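Local coordinates for protein gluconate kinase (Lactobacillus acidophilus, PDB 3LL3) that binds ATP and D-xylulose and, as an FGGY-family carbohydrate kinase, probably transfers a phosphate group from ATP to a sugar or sugar acid, at residues R114-A117 with Q118-R122; K144-V147 with F148-Q152; P216-T219 with E220-K223; G430-A433 with A434-L437; A469-Q472 with K473-P476. All coordinates share one frame; numbering follows the deposited sequence. Where two conformers were deposited one is given.

Contact 1: R114-A117 with Q118-R122; sequences RGFA and QQIYR
Ile120 reaches back one helical turn to Phe116, and its path shows how the turn is packed. Its CB starts 3.6 Å from Ala117 O; CG1 then passes Phe116 O at 3.6 Å; the tip, CD1, settles over one face of the Phe116 ring in a CH-pi contact, 3.8 Å from the centroid and displaced toward CE2 and CZ. With CG anti to the backbone N (chi1 -175°), Phe116 swings its ring along the helix to meet this methyl. Gln119 OE1 comes instead to the ring edge, in its plane, 3.5 Å from Phe116 CD1, where the aromatic hydrogens are slightly positive. An alanine in place of Phe116 is likely to leave Ile120 CD1 without its aromatic floor and open a gap toward Leu138 and Leu193. Beneath, Ile120 N donates to Phe116 O (2.9 Å) and Tyr121 N to Ala117 O. Gln118 folds over Gly115, OE1 lying 3.0 Å from Gly115 CA while NE2 bonds Lys112 O. Gly115, with positive phi (87°), suits the break after helix 105-114; the Phe116-Ile120 pair is an i to i+4 contact in the first turn of the next helix, 116-124.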
# COMPACT_ATOMS: atom_id res chain seq x y z
N ARG A 114 -13.46 -17.95 -23.99
CA ARG A 114 -14.48 -18.49 -24.90
C ARG A 114 -15.81 -18.79 -24.22
O ARG A 114 -16.78 -19.15 -24.88
CB ARG A 114 -13.95 -19.74 -25.59
CG ARG A 114 -12.61 -19.54 -26.32
CD ARG A 114 -11.83 -20.86 -26.36
NE ARG A 114 -12.76 -22.00 -26.36
CZ ARG A 114 -12.58 -23.11 -25.65
NH1 ARG A 114 -13.48 -24.08 -25.71
NH2 ARG A 114 -11.51 -23.24 -24.87
N GLY A 115 -15.86 -18.65 -22.89
CA GLY A 115 -17.07 -18.95 -22.14
C GLY A 115 -17.18 -20.41 -21.73
O GLY A 115 -18.22 -20.82 -21.20
N PHE A 116 -16.12 -21.19 -21.95
CA PHE A 116 -16.10 -22.60 -21.58
C PHE A 116 -15.91 -22.83 -20.08
O PHE A 116 -16.53 -23.73 -19.50
CB PHE A 116 -15.00 -23.34 -22.35
CG PHE A 116 -14.99 -24.82 -22.14
CD1 PHE A 116 -16.18 -25.53 -22.06
CD2 PHE A 116 -13.80 -25.51 -22.05
CE1 PHE A 116 -16.17 -26.91 -21.87
CE2 PHE A 116 -13.78 -26.89 -21.87
CZ PHE A 116 -14.97 -27.59 -21.78
N ALA A 117 -15.03 -22.03 -19.47
CA ALA A 117 -14.76 -22.15 -18.04
C ALA A 117 -16.03 -21.85 -17.27
O ALA A 117 -16.36 -22.53 -16.30
CB ALA A 117 -13.63 -21.22 -17.62
N GLN A 118 -16.76 -20.84 -17.73
CA GLN A 118 -18.03 -20.47 -17.13
C GLN A 118 -19.02 -21.62 -17.20
O GLN A 118 -19.80 -21.84 -16.28
CB GLN A 118 -18.62 -19.23 -17.83
CG GLN A 118 -17.82 -17.95 -17.61
CD GLN A 118 -16.64 -17.81 -18.56
OE1 GLN A 118 -16.26 -18.74 -19.27
NE2 GLN A 118 -16.04 -16.61 -18.58
N GLN A 119 -18.97 -22.37 -18.29
CA GLN A 119 -19.89 -23.48 -18.51
C GLN A 119 -19.55 -24.64 -17.59
O GLN A 119 -20.42 -25.28 -17.01
CB GLN A 119 -19.86 -23.95 -19.97
CG GLN A 119 -20.89 -25.07 -20.24
CD GLN A 119 -20.78 -25.69 -21.64
OE1 GLN A 119 -19.68 -25.88 -22.17
NE2 GLN A 119 -21.93 -26.05 -22.21
N ILE A 120 -18.26 -24.92 -17.47
CA ILE A 120 -17.80 -25.95 -16.53
C ILE A 120 -18.27 -25.61 -15.11
O ILE A 120 -18.77 -26.49 -14.37
CB ILE A 120 -16.27 -26.13 -16.61
CG1 ILE A 120 -15.90 -26.89 -17.89
CG2 ILE A 120 -15.73 -26.88 -15.39
CD1 ILE A 120 -14.43 -26.82 -18.22
N TYR A 121 -18.14 -24.34 -14.72
CA TYR A 121 -18.63 -23.89 -13.42
C TYR A 121 -20.14 -24.10 -13.24
O TYR A 121 -20.58 -24.62 -12.24
CB TYR A 121 -18.28 -22.42 -13.17
CG TYR A 121 -18.76 -21.97 -11.82
CD1 TYR A 121 -18.12 -22.40 -10.67
CD2 TYR A 121 -19.88 -21.16 -11.70
CE1 TYR A 121 -18.59 -22.02 -9.41
CE2 TYR A 121 -20.34 -20.76 -10.45
CZ TYR A 121 -19.69 -21.20 -9.31
OH TYR A 121 -20.16 -20.81 -8.08
N ARG A 122 -20.92 -23.64 -14.22
CA ARG A 122 -22.36 -23.85 -14.19
C ARG A 122 -22.70 -25.34 -14.09
O ARG A 122 -23.65 -25.69 -13.40
CB ARG A 122 -23.03 -23.22 -15.41
CG ARG A 122 -23.69 -21.87 -15.16
CD ARG A 122 -24.28 -21.30 -16.46
NE ARG A 122 -23.37 -20.33 -17.06
CZ ARG A 122 -22.74 -20.50 -18.21
NH1 ARG A 122 -21.92 -19.56 -18.66
NH2 ARG A 122 -22.93 -21.60 -18.93

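Contact 2: K144-V147 with F148-Q152; sequences KTEV and FSQAQ
The short surface helix 145-150 is laid down by backbone bonds between Lys144-Val147 and the residues that follow, beginning with Phe148 N to Lys144 O at 3.1 Å, an almost straight bond (171°) accepted by the N-cap residue, Lys144. Ser149 N and Gln150 N repeat the pattern on Thr145 O and Glu146 O. Val147 O closes the helix, taking Ala151 N at 3.0 Å and, weakly, Gln150 N. Ala151 then leaves helical geometry, and its small methyl fits the buried exit beside Leu93. This helix follows directly on helix 133-143 in the N-terminal FGGY domain, so the chain turns a corner at Lys144. Phe148 is directed inward, against Lys141 and Ile199, whereas Glu146 is exposed and Gln150 lies between it and Leu93. There Gln150 CG lies only 3.0 Å from Glu146 O, because chi1 is nearly eclipsed (21°) and tips the chain back toward the preceding turn. From that point the chain runs extended and brings NE2 to 3.4 Å from Glu146 CG. The Glu146 chain, bent at chi2, carries its carboxylate across the amide, the two planes being 79° apart. An alanine at Gln150 would probably leave the Glu146 side chain without its neighbour, free to swing into solvent, and thin the packing on Leu93. Val147 makes a close approach within the chain: chi1 of -49° sets CG2 between its own backbone N and carbonyl carbon, 2.9 Å from Phe148 N.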
# COMPACT_ATOMS: atom_id res chain seq x y z
N LYS A 144 0.72 -33.28 -24.06
CA LYS A 144 1.38 -34.53 -23.71
C LYS A 144 0.61 -35.67 -24.35
O LYS A 144 0.14 -36.58 -23.66
CB LYS A 144 1.42 -34.72 -22.18
CG LYS A 144 2.79 -34.48 -21.54
CD LYS A 144 3.31 -33.08 -21.81
CE LYS A 144 4.76 -32.94 -21.37
NZ LYS A 144 4.93 -33.04 -19.89
N THR A 145 0.47 -35.61 -25.67
CA THR A 145 -0.38 -36.54 -26.40
C THR A 145 -0.03 -38.01 -26.15
O THR A 145 -0.92 -38.88 -26.14
CB THR A 145 -0.33 -36.27 -27.92
OG1 THR A 145 -0.97 -37.35 -28.61
CG2 THR A 145 1.12 -36.16 -28.41
N GLU A 146 1.25 -38.29 -25.95
CA GLU A 146 1.71 -39.66 -25.77
C GLU A 146 1.09 -40.30 -24.52
O GLU A 146 0.42 -41.35 -24.61
CB GLU A 146 3.24 -39.71 -25.70
CG GLU A 146 3.81 -41.10 -25.51
CD GLU A 146 3.72 -41.94 -26.77
OE1 GLU A 146 4.58 -41.77 -27.66
OE2 GLU A 146 2.78 -42.77 -26.88
N VAL A 147 1.30 -39.68 -23.36
CA VAL A 147 0.74 -40.19 -22.12
C VAL A 147 -0.78 -40.19 -22.18
O VAL A 147 -1.42 -41.13 -21.74
CB VAL A 147 1.19 -39.40 -20.88
CG1 VAL A 147 2.70 -39.22 -20.89
CG2 VAL A 147 0.50 -38.07 -20.83
N PHE A 148 -1.37 -39.14 -22.75
CA PHE A 148 -2.83 -39.12 -22.84
C PHE A 148 -3.34 -40.33 -23.60
O PHE A 148 -4.34 -40.94 -23.22
CB PHE A 148 -3.36 -37.85 -23.50
CG PHE A 148 -4.82 -37.63 -23.23
CD1 PHE A 148 -5.24 -37.04 -22.04
CD2 PHE A 148 -5.78 -38.07 -24.12
CE1 PHE A 148 -6.58 -36.88 -21.77
CE2 PHE A 148 -7.12 -37.90 -23.86
CZ PHE A 148 -7.52 -37.30 -22.68
N SER A 149 -2.66 -40.67 -24.69
CA SER A 149 -3.03 -41.83 -25.50
C SER A 149 -3.03 -43.13 -24.71
O SER A 149 -3.91 -43.98 -24.86
CB SER A 149 -2.07 -41.95 -26.69
OG SER A 149 -2.46 -43.01 -27.54
N GLN A 150 -2.02 -43.31 -23.87
CA GLN A 150 -1.89 -44.58 -23.17
C GLN A 150 -2.63 -44.68 -21.84
O GLN A 150 -2.81 -45.78 -21.32
CB GLN A 150 -0.43 -45.03 -23.03
CG GLN A 150 0.60 -43.92 -23.15
CD GLN A 150 2.01 -44.48 -23.09
OE1 GLN A 150 2.23 -45.61 -22.65
NE2 GLN A 150 2.98 -43.68 -23.53
N ALA A 151 -3.08 -43.54 -21.30
CA ALA A 151 -3.85 -43.55 -20.05
C ALA A 151 -5.19 -44.29 -20.16
O ALA A 151 -6.05 -43.93 -20.97
CB ALA A 151 -4.07 -42.11 -19.54
N GLN A 152 -5.37 -45.32 -19.34
CA GLN A 152 -6.62 -46.07 -19.29
C GLN A 152 -7.45 -45.71 -18.05
O GLN A 152 -8.64 -46.03 -17.96
CB GLN A 152 -6.34 -47.57 -19.30
CG GLN A 152 -5.66 -48.06 -20.59
CD GLN A 152 -6.47 -47.72 -21.83
OE1 GLN A 152 -7.65 -48.09 -21.93
NE2 GLN A 152 -5.86 -47.01 -22.76

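Contact 3: P216-T219 with E220-K223; sequences PIKT and EYVK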
# COMPACT_ATOMS: atom_id res chain seq x y z
N PRO A 216 -12.18 -56.85 -0.07
CA PRO A 216 -11.28 -56.93 1.08
C PRO A 216 -9.95 -56.28 0.79
O PRO A 216 -9.66 -55.97 -0.35
CB PRO A 216 -11.05 -58.44 1.24
CG PRO A 216 -11.80 -59.12 0.09
CD PRO A 216 -12.06 -58.05 -0.91
N ILE A 217 -9.15 -56.10 1.83
CA ILE A 217 -7.76 -55.70 1.68
C ILE A 217 -6.96 -56.93 1.28
O ILE A 217 -7.27 -58.04 1.73
CB ILE A 217 -7.21 -55.14 3.00
CG1 ILE A 217 -7.97 -53.86 3.39
CG2 ILE A 217 -5.72 -54.88 2.90
CD1 ILE A 217 -7.56 -53.29 4.74
N LYS A 218 -5.96 -56.75 0.43
CA LYS A 218 -5.14 -57.86 -0.05
C LYS A 218 -4.27 -58.42 1.08
O LYS A 218 -3.69 -57.66 1.85
CB LYS A 218 -4.29 -57.43 -1.24
CG LYS A 218 -5.11 -57.00 -2.46
CD LYS A 218 -4.27 -56.99 -3.75
CE LYS A 218 -3.30 -55.81 -3.79
NZ LYS A 218 -2.38 -55.87 -4.98
N THR A 219 -4.19 -59.76 1.17
CA THR A 219 -3.49 -60.41 2.28
C THR A 219 -2.11 -59.84 2.49
O THR A 219 -1.65 -59.68 3.61
CB THR A 219 -3.27 -61.94 2.09
OG1 THR A 219 -4.25 -62.49 1.21
CG2 THR A 219 -3.32 -62.64 3.43
N GLU A 220 -1.43 -59.57 1.38
CA GLU A 220 -0.11 -58.96 1.44
C GLU A 220 -0.08 -57.79 2.40
O GLU A 220 0.75 -57.73 3.31
CB GLU A 220 0.29 -58.48 0.05
CG GLU A 220 1.54 -57.62 0.02
CD GLU A 220 1.88 -57.20 -1.39
OE1 GLU A 220 1.14 -57.61 -2.31
OE2 GLU A 220 2.88 -56.47 -1.58
N TYR A 221 -1.00 -56.85 2.20
CA TYR A 221 -1.00 -55.63 2.99
C TYR A 221 -1.64 -55.82 4.36
O TYR A 221 -1.47 -54.97 5.23
CB TYR A 221 -1.66 -54.48 2.21
CG TYR A 221 -0.86 -54.11 1.00
CD1 TYR A 221 0.38 -53.50 1.13
CD2 TYR A 221 -1.32 -54.40 -0.27
CE1 TYR A 221 1.13 -53.18 0.02
CE2 TYR A 221 -0.58 -54.07 -1.39
CZ TYR A 221 0.65 -53.47 -1.23
OH TYR A 221 1.40 -53.15 -2.35
N VAL A 222 -2.34 -56.93 4.56
CA VAL A 222 -2.87 -57.23 5.89
C VAL A 222 -1.72 -57.49 6.84
O VAL A 222 -1.73 -57.07 8.00
CB VAL A 222 -3.77 -58.48 5.88
CG1 VAL A 222 -3.98 -58.99 7.30
CG2 VAL A 222 -5.10 -58.15 5.21
N LYS A 223 -0.72 -58.19 6.32
CA LYS A 223 0.49 -58.47 7.07
C LYS A 223 1.30 -57.19 7.25
O LYS A 223 1.67 -56.83 8.36
CB LYS A 223 1.33 -59.52 6.33
CG LYS A 223 0.50 -60.67 5.76
CD LYS A 223 1.32 -61.56 4.82
CE LYS A 223 0.49 -62.77 4.35
NZ LYS A 223 -0.01 -63.61 5.49
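Ile217 and Val222 meet methyl to methyl across the start of helix 219-225, on the side of the contact where Ile217 and Tyr221 are buried. Ile217 CG2 is 4.1 Å from Val222 CG2 and equally 4.1 Å from Tyr221 CB, so one branch fills the angle between two side chains of the first turn. Val222 presents CG2 because its CG1 takes the place anti to the backbone N (chi1 164°), and a branched aliphatic residue at each position suits so short a reach. Between them the backbone is bonded closely: Lys218 O accepts Val222 N at 3.1 Å, and Tyr221 N weakly. Tyr221 goes into the fold, its ring edge-to-face with Phe53 and its OH bonded to Arg164. The other side, with Lys218, Thr219, Glu220 and Lys223 all exposed, is looser through its long, probably mobile chains and faces solvent. Lys218 runs beside Tyr221, pointing the same way, and its CE lies at the ring edge, 4.0 Å from Tyr221 CE2; its NZ remains 4.7 Å from Glu220 OE1, too far for a salt bridge, though the opposite charges may attract weakly. Thr219 O takes Lys223 N at 3.2 Å, while the extended methylenes of Lys223 run back over Thr219 O, CG at 3.2 Å, and bring CE to 3.9 Å from Thr219 CG2. Such chains suit an exposed rim, where they lend methylenes to the packing and can leave their ammonium ends toward solvent. With Lys218 as N-cap, the apolar pairing of Ile217 (N') with Val222 (N4), the fourth residue after the cap, is a hydrophobic staple.

Contact 4: G430-A433 with A434-L437; sequences GTLA and AMFL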
# COMPACT_ATOMS: atom_id res chain seq x y z
N GLY A 430 -10.40 -33.28 10.21
CA GLY A 430 -10.46 -34.18 9.06
C GLY A 430 -10.36 -35.67 9.40
O GLY A 430 -11.20 -36.46 8.96
N THR A 431 -9.34 -36.07 10.16
CA THR A 431 -9.28 -37.45 10.63
C THR A 431 -10.42 -37.78 11.58
O THR A 431 -10.91 -38.91 11.59
CB THR A 431 -7.93 -37.82 11.27
OG1 THR A 431 -7.63 -36.90 12.31
CG2 THR A 431 -6.81 -37.78 10.24
N LEU A 432 -10.85 -36.81 12.39
CA LEU A 432 -11.98 -37.01 13.28
C LEU A 432 -13.23 -37.40 12.48
O LEU A 432 -13.92 -38.36 12.81
CB LEU A 432 -12.26 -35.73 14.08
CG LEU A 432 -13.40 -35.76 15.11
CD1 LEU A 432 -13.20 -34.69 16.18
CD2 LEU A 432 -14.74 -35.59 14.44
N ALA A 433 -13.52 -36.63 11.44
CA ALA A 433 -14.70 -36.90 10.63
C ALA A 433 -14.52 -38.17 9.79
O ALA A 433 -15.49 -38.87 9.53
CB ALA A 433 -15.08 -35.71 9.76
N ALA A 434 -13.29 -38.48 9.40
CA ALA A 434 -13.01 -39.76 8.74
C ALA A 434 -13.33 -40.89 9.69
O ALA A 434 -13.96 -41.87 9.30
CB ALA A 434 -11.57 -39.85 8.27
N MSE A 435 -12.92 -40.72 10.95
CA MSE A 435 -13.20 -41.70 11.99
C MSE A 435 -14.71 -41.85 12.14
O MSE A 435 -15.23 -42.97 12.27
CB MSE A 435 -12.51 -41.30 13.29
CG MSE A 435 -12.85 -42.14 14.53
SE MSE A 435 -14.51 -41.60 15.44
CE MSE A 435 -13.90 -39.95 16.35
N PHE A 436 -15.42 -40.73 12.07
CA PHE A 436 -16.88 -40.75 12.19
C PHE A 436 -17.58 -41.51 11.03
O PHE A 436 -18.54 -42.25 11.24
CB PHE A 436 -17.46 -39.34 12.36
CG PHE A 436 -18.96 -39.32 12.51
CD1 PHE A 436 -19.55 -39.57 13.73
CD2 PHE A 436 -19.77 -39.06 11.42
CE1 PHE A 436 -20.92 -39.56 13.87
CE2 PHE A 436 -21.14 -39.06 11.55
CZ PHE A 436 -21.71 -39.31 12.79
N LEU A 437 -17.10 -41.32 9.81
CA LEU A 437 -17.64 -42.09 8.68
C LEU A 437 -17.49 -43.59 8.96
O LEU A 437 -18.38 -44.39 8.67
CB LEU A 437 -16.91 -41.75 7.39
CG LEU A 437 -16.96 -40.32 6.85
CD1 LEU A 437 -16.13 -40.24 5.57
CD2 LEU A 437 -18.38 -39.86 6.57
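Four successive i to i+4 bonds, from Ala434 N to Gly430 O (2.9 Å) through Leu437 N to Ala433 O (2.9 Å), make this a regular stretch of alpha-helix. Along one side of the helix Leu432 and the selenomethionine Met435 touch lightly, CG of the leucine 4.4 Å from CE of Met435. The Met435 chain starts anti to the backbone N (chi1 173°) and then bends at chi2 and chi3, which doubles it back until CE lies 3.9 Å from Leu432 O. Such a flexible selenoether chain (a thioether in methionine) can mould itself to a buried niche. Leu437 CG lies 3.4 Å from Ala433 O. Ala434 contributes just a methyl, 3.5 Å from Gly430 O, and the small residues Ala433 and Ala434 are consistent with close approach to helix 239-245. The buried hydroxyl of Thr431 is satisfied by Tyr21 OH. Ala433, Ala434 and Leu437 pack on Leu242 of helix 239-245, whereas Thr431, Leu432 and Met435 face strands 15-22 and 4-11, and Ala434 O receives a bond from Ser75 OG; thus helix 429-441, of the C-terminal FGGY region, is laid against strands of the N-terminal one.

Contact 5: A469-Q472 with K473-P476; sequences ATYQ and KLFP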
# COMPACT_ATOMS: atom_id res chain seq x y z
N ALA A 469 -19.24 -2.29 15.09
CA ALA A 469 -19.68 -1.11 14.36
C ALA A 469 -18.52 -0.43 13.61
O ALA A 469 -18.68 0.01 12.46
CB ALA A 469 -20.35 -0.11 15.29
N THR A 470 -17.37 -0.35 14.27
CA THR A 470 -16.21 0.27 13.63
C THR A 470 -15.87 -0.51 12.35
O THR A 470 -15.69 0.06 11.27
CB THR A 470 -15.00 0.23 14.57
OG1 THR A 470 -15.29 0.98 15.77
CG2 THR A 470 -13.78 0.81 13.87
N TYR A 471 -15.81 -1.83 12.47
CA TYR A 471 -15.45 -2.68 11.35
C TYR A 471 -16.52 -2.65 10.27
O TYR A 471 -16.22 -2.75 9.09
CB TYR A 471 -15.13 -4.10 11.82
CG TYR A 471 -13.80 -4.14 12.51
CD1 TYR A 471 -12.63 -3.77 11.84
CD2 TYR A 471 -13.70 -4.50 13.85
CE1 TYR A 471 -11.41 -3.78 12.48
CE2 TYR A 471 -12.48 -4.50 14.50
CZ TYR A 471 -11.34 -4.15 13.81
OH TYR A 471 -10.14 -4.16 14.47
N GLN A 472 -17.77 -2.52 10.69
CA GLN A 472 -18.87 -2.47 9.74
C GLN A 472 -18.77 -1.23 8.86
O GLN A 472 -19.15 -1.25 7.68
CB GLN A 472 -20.20 -2.50 10.49
CG GLN A 472 -21.39 -2.81 9.62
CD GLN A 472 -22.54 -3.41 10.43
OE1 GLN A 472 -22.34 -3.89 11.55
NE2 GLN A 472 -23.74 -3.39 9.86
N LYS A 473 -18.26 -0.14 9.44
CA LYS A 473 -18.07 1.07 8.69
C LYS A 473 -16.79 1.00 7.85
O LYS A 473 -16.72 1.58 6.76
CB LYS A 473 -18.07 2.31 9.60
CG LYS A 473 -17.67 3.58 8.88
CD LYS A 473 -17.93 4.84 9.71
CE LYS A 473 -17.89 6.10 8.84
NZ LYS A 473 -18.41 7.29 9.56
N LEU A 474 -15.79 0.27 8.33
CA LEU A 474 -14.50 0.21 7.64
C LEU A 474 -14.45 -0.80 6.48
O LEU A 474 -13.70 -0.61 5.53
CB LEU A 474 -13.38 -0.07 8.63
CG LEU A 474 -11.97 -0.19 8.03
CD1 LEU A 474 -11.55 1.12 7.34
CD2 LEU A 474 -10.99 -0.58 9.14
N PHE A 475 -15.25 -1.87 6.56
CA PHE A 475 -15.27 -2.86 5.48
C PHE A 475 -15.60 -2.29 4.09
O PHE A 475 -14.98 -2.69 3.09
CB PHE A 475 -16.20 -4.06 5.82
CG PHE A 475 -16.14 -5.18 4.80
CD1 PHE A 475 -14.93 -5.77 4.46
CD2 PHE A 475 -17.30 -5.65 4.20
CE1 PHE A 475 -14.87 -6.81 3.51
CE2 PHE A 475 -17.26 -6.68 3.26
CZ PHE A 475 -16.03 -7.26 2.91
N PRO A 476 -16.57 -1.37 4.01
CA PRO A 476 -16.83 -0.78 2.69
C PRO A 476 -15.61 -0.06 2.12
O PRO A 476 -15.41 -0.08 0.92
CB PRO A 476 -17.96 0.23 2.98
CG PRO A 476 -18.70 -0.39 4.14
CD PRO A 476 -17.60 -1.00 5.00
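The Tyr471 ring meets Leu474 loosely, CD2 of the leucine approaching obliquely to 4.5 Å from CD1 of the ring. The ring also touches Leu412, Asn415 and Ile416 of helix 407-417, and its hydroxyl is bonded to Glu374. The other ring, that of Phe475, points away from the preceding turn: with CG anti to the backbone N (chi1 -174°) it is sent toward Tyr381, on which it packs edge-to-face. Aromatics suit these positions because they reach across to neighbouring helices, while Gln472 and Lys473, both extended, occupy the exposed side. The backbone is helical at first: Lys473 N donates to Ala469 O at 3.1 Å, Leu474 N to Thr470 O at 2.9 Å, and Phe475 N to Tyr471 O at 2.8 Å with an angle of 152°. At Pro476 the series stops. Its ring nitrogen carries no hydrogen, and CD stands 3.1 Å from Gln472 O, in the space where a donor would otherwise come. Helix 465-485 kinks there. The chemistry therefore pairs a largely apolar side, with Tyr471 and Leu474 buried and Phe475 partly so, and with one polar tip bonded to a carboxylate, to a hydrophilic outer side, and lets a proline bend the long helix by depriving one carbonyl of its usual helical donor.

Overall arrangement
All five contacts are local, each formed within or at the start of a single helix, and none touches another. Contact 4 is the buried one, nearest the centre of the chain, apolar apart from a threonine; contact 1 is partly buried, with none of its touching residues fully exposed; contacts 3 and 5 mix buried and exposed residues, and contact 2 lies at the surface. Contacts 1, 2 and 3 belong to the N-terminal FGGY range and contact 4 to the C-terminal one. Contacts 2 and 5 lie on opposite sides of the centre, about 53 Å apart between centres. A CH-pi pair marks contact 1, an apolar staple contact 3 and a proline kink contact 5, whereas contact 2 relies mostly on backbone bonds.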